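Local coordinates for C2 domain protein (Scophthalmus maximus, PDB 3W57), which binds calcium ions at one end of its C2 beta-sandwich and may have wide pore channel activity, at residues L24-L29 with L123-T128; R30-P35 with D114-E119; G40-Y45 with V88-T93. All coordinates share one frame; numbering follows the deposited sequence.

Contact 1 of 3, residues L24-L29 with L123-T128; sequences LRLYNL and LHYMYT
The two central strands of one sheet of the C2 beta-sandwich meet here, Arg-25, Leu-26 and Tyr-27 pairing antiparallel with Thr-128, Tyr-127 and Met-126. Arg-25 and Thr-128 exchange both backbone N-H...O bonds, as do Tyr-27 and Met-126. Beyond Tyr-27 the register slips: Asn-28, at positive phi, is an extra residue, and Leu-29 comes to lie opposite Tyr-125.

On the face turned to the other sheet the contacts are apolar. CD1 of Leu-24 touches CD1 of Tyr-127 at 3.6 Å, and CD2 of Leu-26 reaches CD1 of Tyr-125 at 3.8 Å. Tyrosine suits these two places because its ring fills the interior while the hydroxyl reaches a polar partner at the far end, the backbone N of Lys-107 for Tyr-127 and NE of Arg-104 for Tyr-125.

The outer face is built round the ring of Tyr-27. The Arg-25 guanidinium lies over one side, with NH1 3.3 Å above the ring plane, while its NE forms a salt bridge with Glu-72. CB of Met-126 makes a CH-pi contact with the opposite side, 4.2 Å from the ring centroid. The Met-126 chain then bends at its last torsion (chi3 61°), which brings CE to 3.6 Å from Tyr-27 OH and leaves SD in an oblique Met-aromatic contact. Thr-128 approaches in the plane of the ring: its OG1 hydrogen-bonds Tyr-27 OH at 2.7 Å, and a water accepts from Arg-25 NH1 at 2.8 Å and also hydrogen-bonds the same OG1.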
loop_
_atom_site.group_PDB
_atom_site.type_symbol
_atom_site.label_atom_id
_atom_site.label_comp_id
_atom_site.label_asym_id
_atom_site.label_seq_id
_atom_site.Cartn_x
_atom_site.Cartn_y
_atom_site.Cartn_z
ATOM N N LEU A 24 11.892 -6.833 6.534
ATOM C CA LEU A 24 10.468 -6.697 6.254
ATOM C C LEU A 24 10.200 -6.951 4.773
ATOM O O LEU A 24 10.914 -6.452 3.909
ATOM C CB LEU A 24 9.975 -5.307 6.658
ATOM C CG LEU A 24 8.540 -4.922 6.252
ATOM C CD1 LEU A 24 7.500 -5.691 7.059
ATOM C CD2 LEU A 24 8.309 -3.442 6.388
ATOM N N ARG A 25 9.164 -7.729 4.484
ATOM C CA ARG A 25 8.753 -7.947 3.108
ATOM C C ARG A 25 7.273 -7.643 3.038
ATOM O O ARG A 25 6.504 -8.207 3.807
ATOM C CB ARG A 25 8.999 -9.391 2.694
ATOM C CG ARG A 25 8.589 -9.673 1.268
ATOM C CD ARG A 25 8.774 -11.140 0.922
ATOM N NE ARG A 25 8.219 -11.439 -0.394
ATOM C CZ ARG A 25 7.329 -12.399 -0.618
ATOM N NH1 ARG A 25 6.918 -13.157 0.387
ATOM N NH2 ARG A 25 6.862 -12.612 -1.848
ATOM N N LEU A 26 6.888 -6.752 2.129
ATOM C CA LEU A 26 5.499 -6.295 2.004
ATOM C C LEU A 26 5.012 -6.698 0.618
ATOM O O LEU A 26 5.648 -6.375 -0.382
ATOM C CB LEU A 26 5.439 -4.765 2.184
ATOM C CG LEU A 26 4.110 -3.991 2.193
ATOM C CD1 LEU A 26 3.603 -3.713 0.791
ATOM C CD2 LEU A 26 3.043 -4.719 3.018
ATOM N N TYR A 27 3.901 -7.426 0.551
ATOM C CA TYR A 27 3.508 -8.044 -0.714
ATOM C C TYR A 27 2.009 -8.302 -0.828
ATOM O O TYR A 27 1.258 -8.076 0.122
ATOM C CB TYR A 27 4.302 -9.340 -0.944
ATOM C CG TYR A 27 4.278 -10.355 0.189
ATOM C CD1 TYR A 27 3.606 -11.569 0.051
ATOM C CD2 TYR A 27 4.963 -10.122 1.381
ATOM C CE1 TYR A 27 3.597 -12.510 1.072
ATOM C CE2 TYR A 27 4.964 -11.067 2.412
ATOM C CZ TYR A 27 4.279 -12.254 2.248
ATOM O OH TYR A 27 4.278 -13.193 3.262
ATOM N N ASN A 28 1.578 -8.768 -1.997
ATOM C CA ASN A 28 0.161 -9.078 -2.238
ATOM C C ASN A 28 -0.801 -7.920 -2.009
ATOM O O ASN A 28 -1.874 -8.101 -1.429
ATOM C CB ASN A 28 -0.277 -10.336 -1.476
ATOM C CG ASN A 28 0.347 -11.583 -2.052
ATOM O OD1 ASN A 28 1.075 -11.507 -3.042
ATOM N ND2 ASN A 28 0.090 -12.728 -1.437
ATOM N N LEU A 29 -0.405 -6.738 -2.468
ATOM C CA LEU A 29 -1.287 -5.563 -2.431
ATOM C C LEU A 29 -2.448 -5.688 -3.396
ATOM O O LEU A 29 -2.280 -6.061 -4.559
ATOM C CB LEU A 29 -0.518 -4.274 -2.757
ATOM C CG LEU A 29 0.547 -3.881 -1.730
ATOM C CD1 LEU A 29 1.578 -2.977 -2.397
ATOM C CD2 LEU A 29 -0.071 -3.195 -0.522
ATOM N N LEU A 123 -8.203 -1.781 1.067
ATOM C CA LEU A 123 -6.878 -2.281 0.699
ATOM C C LEU A 123 -6.562 -3.547 1.496
ATOM O O LEU A 123 -6.767 -3.585 2.704
ATOM C CB LEU A 123 -5.814 -1.216 0.989
ATOM C CG LEU A 123 -4.346 -1.692 0.930
ATOM C CD1 LEU A 123 -3.916 -2.010 -0.492
ATOM C CD2 LEU A 123 -3.390 -0.650 1.552
ATOM N N HIS A 124 -6.092 -4.589 0.809
ATOM C CA HIS A 124 -5.640 -5.820 1.469
ATOM C C HIS A 124 -4.159 -5.998 1.193
ATOM O O HIS A 124 -3.692 -5.657 0.113
ATOM C CB HIS A 124 -6.402 -7.024 0.923
ATOM C CG HIS A 124 -7.882 -6.918 1.093
ATOM N ND1 HIS A 124 -8.605 -7.775 1.895
ATOM C CD2 HIS A 124 -8.775 -6.050 0.565
ATOM C CE1 HIS A 124 -9.884 -7.441 1.851
ATOM N NE2 HIS A 124 -10.013 -6.397 1.051
ATOM N N TYR A 125 -3.419 -6.495 2.176
ATOM C CA TYR A 125 -1.981 -6.702 2.008
ATOM C C TYR A 125 -1.458 -7.746 2.981
ATOM O O TYR A 125 -2.167 -8.154 3.901
ATOM C CB TYR A 125 -1.236 -5.391 2.227
ATOM C CG TYR A 125 -1.411 -4.784 3.605
ATOM C CD1 TYR A 125 -0.446 -4.967 4.591
ATOM C CD2 TYR A 125 -2.516 -3.987 3.908
ATOM C CE1 TYR A 125 -0.591 -4.393 5.853
ATOM C CE2 TYR A 125 -2.659 -3.414 5.167
ATOM C CZ TYR A 125 -1.690 -3.616 6.130
ATOM O OH TYR A 125 -1.842 -3.040 7.384
ATOM N N MET A 126 -0.219 -8.179 2.761
ATOM C CA MET A 126 0.457 -9.098 3.669
ATOM C C MET A 126 1.857 -8.580 3.895
ATOM O O MET A 126 2.418 -7.916 3.043
ATOM C CB MET A 126 0.607 -10.496 3.053
ATOM C CG MET A 126 -0.655 -11.189 2.718
ATOM S SD MET A 126 -0.193 -12.798 2.060
ATOM C CE MET A 126 0.668 -13.531 3.427
ATOM N N TYR A 127 2.429 -8.914 5.040
ATOM C CA TYR A 127 3.851 -8.682 5.239
ATOM C C TYR A 127 4.465 -9.805 6.053
ATOM O O TYR A 127 3.774 -10.529 6.787
ATOM C CB TYR A 127 4.123 -7.314 5.876
ATOM C CG TYR A 127 3.802 -7.229 7.345
ATOM C CD1 TYR A 127 4.741 -7.604 8.298
ATOM C CD2 TYR A 127 2.560 -6.787 7.783
ATOM C CE1 TYR A 127 4.457 -7.530 9.652
ATOM C CE2 TYR A 127 2.265 -6.717 9.130
ATOM C CZ TYR A 127 3.212 -7.094 10.059
ATOM O OH TYR A 127 2.908 -7.015 11.406
ATOM N N THR A 128 5.771 -9.959 5.891
ATOM C CA THR A 128 6.529 -10.910 6.680
ATOM C C THR A 128 7.676 -10.137 7.299
ATOM O O THR A 128 8.429 -9.479 6.581
ATOM C CB THR A 128 7.083 -12.049 5.816
ATOM O OG1 THR A 128 5.999 -12.848 5.312
ATOM C CG2 THR A 128 8.004 -12.927 6.663
HETATM O O HOH W 1 7.691 -13.719 3.010
#

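Contact 2 of 3, residues R30-P35 with D114-E119; sequences RVRGLP and DCYLKE
Pro-35 presses the outer corner of its ring against the backbone carbonyl of Glu-119, with CG 3.3 Å from O. A proline fits a loop position like this one, being rigid and compact enough to sit close to a neighbouring backbone without a long side chain to place.

Deeper in, Leu-117 points toward 30-35, and its CD1 meets two branched side chains: CD2 of Leu-34 at 4.1 Å and, more loosely, CG1 of Val-31 at 4.3 Å. These three aliphatic groups belong to the sandwich interior, where Leu-34 also touches Leu-99 and Leu-117 touches Cys-102, the disulfide partner of Cys-115.

Nearer the solvent the meeting is polar. The extended Arg-32 chain carries its guanidinium to the hydroxyl end of Tyr-116, NH2 standing 3.6 Å from OH. The two flat groups are almost perpendicular (83°), and OH lies at the guanidinium edge. A water in the same plane accepts from Arg-32 NH2 at 2.6 Å. That water reaches on, through weak bonds, to Asp-114 OD2 and Tyr-116 OH.

Strand 122-130 runs between strands 22-32 and 109-116 in the sheet, so the strand backbones stay apart here. Arg-32 NH2 and Asp-114 OD2, 5.5 Å apart, are too far for a salt bridge but probably still attract each other; the join thus probably depends on apolar packing inside and a water-mediated, weakly directional link at the surface.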
loop_
_atom_site.group_PDB
_atom_site.type_symbol
_atom_site.label_atom_id
_atom_site.label_comp_id
_atom_site.label_asym_id
_atom_site.label_seq_id
_atom_site.Cartn_x
_atom_site.Cartn_y
_atom_site.Cartn_z
ATOM N N ARG A 30 -3.642 -5.355 -2.918
ATOM C CA ARG A 30 -4.801 -5.349 -3.793
ATOM C C ARG A 30 -5.894 -4.524 -3.155
ATOM O O ARG A 30 -5.947 -4.400 -1.928
ATOM C CB ARG A 30 -5.296 -6.758 -4.047
ATOM C CG ARG A 30 -5.712 -7.497 -2.800
ATOM C CD ARG A 30 -5.256 -8.957 -2.896
ATOM N NE ARG A 30 -5.827 -9.755 -1.817
ATOM C CZ ARG A 30 -5.277 -9.909 -0.614
ATOM N NH1 ARG A 30 -4.132 -9.305 -0.303
ATOM N NH2 ARG A 30 -5.890 -10.656 0.292
ATOM N N VAL A 31 -6.739 -3.931 -3.995
ATOM C CA VAL A 31 -7.834 -3.120 -3.502
ATOM C C VAL A 31 -9.119 -3.573 -4.135
ATOM O O VAL A 31 -9.156 -3.950 -5.310
ATOM C CB VAL A 31 -7.626 -1.627 -3.824
ATOM C CG1 VAL A 31 -8.872 -0.819 -3.446
ATOM C CG2 VAL A 31 -6.397 -1.124 -3.091
ATOM N N ARG A 32 -10.181 -3.548 -3.346
ATOM C CA ARG A 32 -11.510 -3.780 -3.887
ATOM C C ARG A 32 -12.359 -2.517 -3.804
ATOM O O ARG A 32 -12.401 -1.847 -2.775
ATOM C CB ARG A 32 -12.198 -4.941 -3.163
ATOM C CG ARG A 32 -12.139 -4.896 -1.653
ATOM C CD ARG A 32 -12.759 -6.178 -1.048
ATOM N NE ARG A 32 -12.815 -6.166 0.420
ATOM C CZ ARG A 32 -13.659 -5.422 1.127
ATOM N NH1 ARG A 32 -14.512 -4.612 0.500
ATOM N NH2 ARG A 32 -13.648 -5.474 2.457
ATOM N N GLY A 33 -13.008 -2.185 -4.914
ATOM C CA GLY A 33 -14.057 -1.177 -4.907
ATOM C C GLY A 33 -13.615 0.267 -4.754
ATOM O O GLY A 33 -14.227 1.017 -4.002
ATOM N N LEU A 34 -12.571 0.666 -5.473
ATOM C CA LEU A 34 -12.175 2.073 -5.508
ATOM C C LEU A 34 -13.306 2.936 -6.055
ATOM O O LEU A 34 -14.042 2.522 -6.941
ATOM C CB LEU A 34 -10.961 2.244 -6.418
ATOM C CG LEU A 34 -9.623 1.722 -5.913
ATOM C CD1 LEU A 34 -8.611 1.760 -7.039
ATOM C CD2 LEU A 34 -9.146 2.562 -4.741
ATOM N N PRO A 35 -13.400 4.176 -5.568
ATOM C CA PRO A 35 -14.437 5.094 -6.035
ATOM C C PRO A 35 -14.104 5.581 -7.439
ATOM O O PRO A 35 -12.975 5.411 -7.917
ATOM C CB PRO A 35 -14.324 6.258 -5.040
ATOM C CG PRO A 35 -12.815 6.294 -4.728
ATOM C CD PRO A 35 -12.432 4.819 -4.661
ATOM N N ASP A 114 -6.345 -5.943 6.298
ATOM C CA ASP A 114 -7.123 -5.125 5.379
ATOM C C ASP A 114 -7.441 -3.787 6.025
ATOM O O ASP A 114 -7.407 -3.645 7.249
ATOM C CB ASP A 114 -8.367 -5.851 4.872
ATOM C CG ASP A 114 -9.239 -6.354 5.990
ATOM O OD1 ASP A 114 -9.166 -7.554 6.317
ATOM O OD2 ASP A 114 -9.994 -5.536 6.548
ATOM N N CYS A 115 -7.702 -2.798 5.184
ATOM C CA CYS A 115 -7.773 -1.413 5.609
ATOM C C CYS A 115 -8.843 -0.699 4.800
ATOM O O CYS A 115 -8.892 -0.839 3.589
ATOM C CB CYS A 115 -6.429 -0.741 5.332
ATOM S SG CYS A 115 -6.464 1.037 5.599
ATOM N N TYR A 116 -9.691 0.080 5.460
ATOM C CA TYR A 116 -10.721 0.824 4.741
ATOM C C TYR A 116 -10.210 2.218 4.379
ATOM O O TYR A 116 -9.780 2.976 5.248
ATOM C CB TYR A 116 -12.014 0.897 5.563
ATOM C CG TYR A 116 -12.761 -0.428 5.592
ATOM C CD1 TYR A 116 -13.888 -0.624 4.806
ATOM C CD2 TYR A 116 -12.314 -1.491 6.377
ATOM C CE1 TYR A 116 -14.572 -1.829 4.816
ATOM C CE2 TYR A 116 -12.985 -2.708 6.387
ATOM C CZ TYR A 116 -14.114 -2.868 5.607
ATOM O OH TYR A 116 -14.797 -4.065 5.617
ATOM N N LEU A 117 -10.252 2.549 3.094
ATOM C CA LEU A 117 -9.679 3.790 2.610
ATOM C C LEU A 117 -10.671 4.936 2.796
ATOM O O LEU A 117 -11.855 4.792 2.496
ATOM C CB LEU A 117 -9.313 3.671 1.130
ATOM C CG LEU A 117 -8.357 2.526 0.778
ATOM C CD1 LEU A 117 -8.187 2.379 -0.731
ATOM C CD2 LEU A 117 -7.007 2.775 1.450
ATOM N N LYS A 118 -10.180 6.084 3.247
ATOM C CA LYS A 118 -11.063 7.228 3.479
ATOM C C LYS A 118 -12.013 7.541 2.325
ATOM O O LYS A 118 -13.218 7.780 2.549
ATOM C CB LYS A 118 -10.248 8.471 3.839
ATOM C CG LYS A 118 -11.090 9.726 3.946
ATOM C CD LYS A 118 -10.217 10.920 4.311
ATOM C CE LYS A 118 -11.078 12.071 4.789
ATOM N NZ LYS A 118 -11.869 11.660 5.987
ATOM N N GLU A 119 -11.495 7.547 1.097
ATOM C CA GLU A 119 -12.307 7.929 -0.055
ATOM C C GLU A 119 -13.084 6.783 -0.691
ATOM O O GLU A 119 -13.812 6.986 -1.669
ATOM C CB GLU A 119 -11.456 8.638 -1.106
ATOM C CG GLU A 119 -10.960 9.980 -0.634
ATOM C CD GLU A 119 -12.107 10.899 -0.239
ATOM O OE1 GLU A 119 -13.133 10.938 -0.971
ATOM O OE2 GLU A 119 -11.984 11.577 0.806
HETATM O O HOH W 2 -12.500 -6.397 4.614
#

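Contact 3 of 3, residues G40-Y45 with V88-T93; sequences GITDGY and VHDEDT. With CA (calcium ion), chain C; CA (calcium ion), chain E; CA (calcium ion), chain D.
Gly-44 and Asp-90 face each other as an antiparallel non-hydrogen-bonded pair, followed by Tyr-45 and His-89, whose backbones exchange both N-H...O bonds. Past this pairing the chains diverge into calcium-binding loops, after Glu-91 N has donated to Asp-43 O (2.9 Å, nearly straight at 172°).

Asp-90 joins backbone to metal. With CG anti to the backbone N (chi1 169°), its carboxylate reaches across: OD1 accepts from Asp-43 N at 2.9 Å while binding the central calcium ion, and OD2 bridges that ion to a second one. Asp-43 OD2 likewise bridges the central ion, at 2.5 Å, to a third, which Ile-41 O also binds. Asp-92 and the carbonyl of Glu-91 add further ligands, and Asp-37 helps complete the site. The calcium charge probably lets so many carboxylates crowd together; Asp-90 OD2 and Asp-92 OD2 lie 3.0 Å apart.

Behind the site, His-89 CB rests over one face of the Tyr-45 ring, 3.8 Å from its centroid, and the phenol hydrogen-bonds Asp-96. With the ring of Tyr-45 cut back to an alanine, His-89 CB would probably lose its packing surface and Asp-96 its hydroxyl partner.

Strands 44-50 and 83-90 are the inner pair of their sheet, flanked by 53-57 and 97-105 respectively.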
loop_
_atom_site.group_PDB
_atom_site.type_symbol
_atom_site.label_atom_id
_atom_site.label_comp_id
_atom_site.label_asym_id
_atom_site.label_seq_id
_atom_site.Cartn_x
_atom_site.Cartn_y
_atom_site.Cartn_z
ATOM N N GLY A 40 -13.915 9.006 -14.966
ATOM C CA GLY A 40 -13.795 7.600 -15.277
ATOM C C GLY A 40 -13.179 6.780 -14.165
ATOM O O GLY A 40 -13.251 7.140 -12.997
ATOM N N ILE A 41 -12.535 5.682 -14.545
ATOM C CA ILE A 41 -12.087 4.698 -13.573
ATOM C C ILE A 41 -10.735 5.077 -12.991
ATOM O O ILE A 41 -9.849 5.518 -13.706
ATOM C CB ILE A 41 -12.058 3.288 -14.200
ATOM C CG1 ILE A 41 -13.439 2.981 -14.789
ATOM C CG2 ILE A 41 -11.634 2.233 -13.183
ATOM C CD1 ILE A 41 -13.516 1.677 -15.557
ATOM N N THR A 42 -10.601 4.923 -11.684
ATOM C CA THR A 42 -9.396 5.300 -10.950
ATOM C C THR A 42 -8.123 4.554 -11.398
ATOM O O THR A 42 -8.175 3.419 -11.895
ATOM C CB THR A 42 -9.648 5.117 -9.442
ATOM O OG1 THR A 42 -10.622 6.076 -9.031
ATOM C CG2 THR A 42 -8.397 5.310 -8.614
ATOM N N ASP A 43 -6.989 5.227 -11.221
ATOM C CA ASP A 43 -5.680 4.769 -11.685
ATOM C C ASP A 43 -4.758 4.637 -10.482
ATOM O O ASP A 43 -3.893 5.480 -10.231
ATOM C CB ASP A 43 -5.161 5.796 -12.683
ATOM C CG ASP A 43 -6.237 6.193 -13.662
ATOM O OD1 ASP A 43 -6.581 5.334 -14.498
ATOM O OD2 ASP A 43 -6.782 7.315 -13.572
ATOM N N GLY A 44 -4.955 3.561 -9.727
ATOM C CA GLY A 44 -4.332 3.440 -8.419
ATOM C C GLY A 44 -2.876 3.015 -8.406
ATOM O O GLY A 44 -2.415 2.264 -9.272
ATOM N N TYR A 45 -2.161 3.491 -7.394
ATOM C CA TYR A 45 -0.828 2.977 -7.058
ATOM C C TYR A 45 -0.647 3.096 -5.551
ATOM O O TYR A 45 -1.406 3.817 -4.891
ATOM C CB TYR A 45 0.294 3.696 -7.826
ATOM C CG TYR A 45 0.531 5.152 -7.482
ATOM C CD1 TYR A 45 1.520 5.521 -6.580
ATOM C CD2 TYR A 45 -0.237 6.163 -8.070
ATOM C CE1 TYR A 45 1.748 6.874 -6.280
ATOM C CE2 TYR A 45 -0.023 7.508 -7.771
ATOM C CZ TYR A 45 0.971 7.853 -6.877
ATOM O OH TYR A 45 1.212 9.190 -6.581
ATOM N N VAL A 88 -2.610 4.776 -0.634
ATOM C CA VAL A 88 -3.208 4.479 -1.928
ATOM C C VAL A 88 -3.559 5.778 -2.633
ATOM O O VAL A 88 -4.375 6.565 -2.132
ATOM C CB VAL A 88 -4.471 3.619 -1.782
ATOM C CG1 VAL A 88 -5.059 3.285 -3.148
ATOM C CG2 VAL A 88 -4.131 2.355 -1.015
ATOM N N HIS A 89 -2.926 6.013 -3.784
ATOM C CA HIS A 89 -3.128 7.251 -4.533
ATOM C C HIS A 89 -3.755 6.953 -5.880
ATOM O O HIS A 89 -3.582 5.863 -6.420
ATOM C CB HIS A 89 -1.795 7.947 -4.827
ATOM C CG HIS A 89 -1.036 8.399 -3.614
ATOM N ND1 HIS A 89 -0.909 9.730 -3.279
ATOM C CD2 HIS A 89 -0.331 7.704 -2.689
ATOM C CE1 HIS A 89 -0.165 9.835 -2.188
ATOM N NE2 HIS A 89 0.193 8.619 -1.806
ATOM N N ASP A 90 -4.458 7.943 -6.423
ATOM C CA ASP A 90 -4.872 7.935 -7.825
ATOM C C ASP A 90 -3.910 8.806 -8.627
ATOM O O ASP A 90 -3.726 9.984 -8.294
ATOM C CB ASP A 90 -6.273 8.515 -7.963
ATOM C CG ASP A 90 -6.646 8.789 -9.406
ATOM O OD1 ASP A 90 -6.558 7.867 -10.237
ATOM O OD2 ASP A 90 -6.968 9.951 -9.739
ATOM N N GLU A 91 -3.308 8.253 -9.682
ATOM C CA GLU A 91 -2.488 9.071 -10.566
ATOM C C GLU A 91 -3.362 9.967 -11.442
ATOM O O GLU A 91 -4.320 9.497 -12.056
ATOM C CB GLU A 91 -1.604 8.197 -11.464
ATOM C CG GLU A 91 -0.612 9.011 -12.279
ATOM C CD GLU A 91 0.069 8.211 -13.377
ATOM O OE1 GLU A 91 1.312 8.089 -13.336
ATOM O OE2 GLU A 91 -0.631 7.727 -14.290
ATOM N N ASP A 92 -3.030 11.249 -11.483
ATOM C CA ASP A 92 -3.683 12.205 -12.374
ATOM C C ASP A 92 -2.637 13.076 -13.061
ATOM O O ASP A 92 -1.460 13.085 -12.675
ATOM C CB ASP A 92 -4.605 13.110 -11.582
ATOM C CG ASP A 92 -5.990 12.532 -11.395
ATOM O OD1 ASP A 92 -6.507 11.825 -12.290
ATOM O OD2 ASP A 92 -6.559 12.835 -10.338
ATOM N N THR A 93 -3.065 13.789 -14.095
ATOM C CA THR A 93 -2.139 14.600 -14.889
ATOM C C THR A 93 -1.456 15.730 -14.106
ATOM O O THR A 93 -0.245 15.937 -14.247
ATOM C CB THR A 93 -2.838 15.151 -16.136
ATOM O OG1 THR A 93 -3.242 14.047 -16.964
ATOM C CG2 THR A 93 -1.887 16.036 -16.921
HETATM CA CA CA C . -6.664 9.383 -12.257
HETATM CA CA CA E . -8.508 6.572 -15.368
HETATM CA CA CA D . -8.425 11.946 -9.202
HETATM O O HOH W 3 -6.411 10.006 -14.749
HETATM O O HOH W 4 -8.977 10.503 -7.253
HETATM O O HOH W 5 -10.728 12.592 -8.415
HETATM O O HOH W 6 -9.168 14.217 -10.237
HETATM O O HOH W 7 -6.822 7.752 -16.716
#

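Overall arrangement
Contacts 1 and 2 share strand 22-32 and one sheet, whereas contact 3 pairs strands of the other. Contact 1 is regular strand pairing with a buried apolar side and a partly exposed polar one. Contact 2 continues it toward the loops, spanning strand 122-130, and trades backbone bonds for side chains and water; about half its touching residues are exposed. Contact 3 is the most buried, yet its chemistry is ionic, with carboxylates gathered on calcium. The interior ties all three: Val-88 CG2 of contact 3 packs on Leu-123 of contact 1 and Leu-117 of contact 2. Contacts 2 and 3 are joined as well by a probable hydrogen bond, Thr-42 OG1 lying 2.7 Å from Pro-35 O.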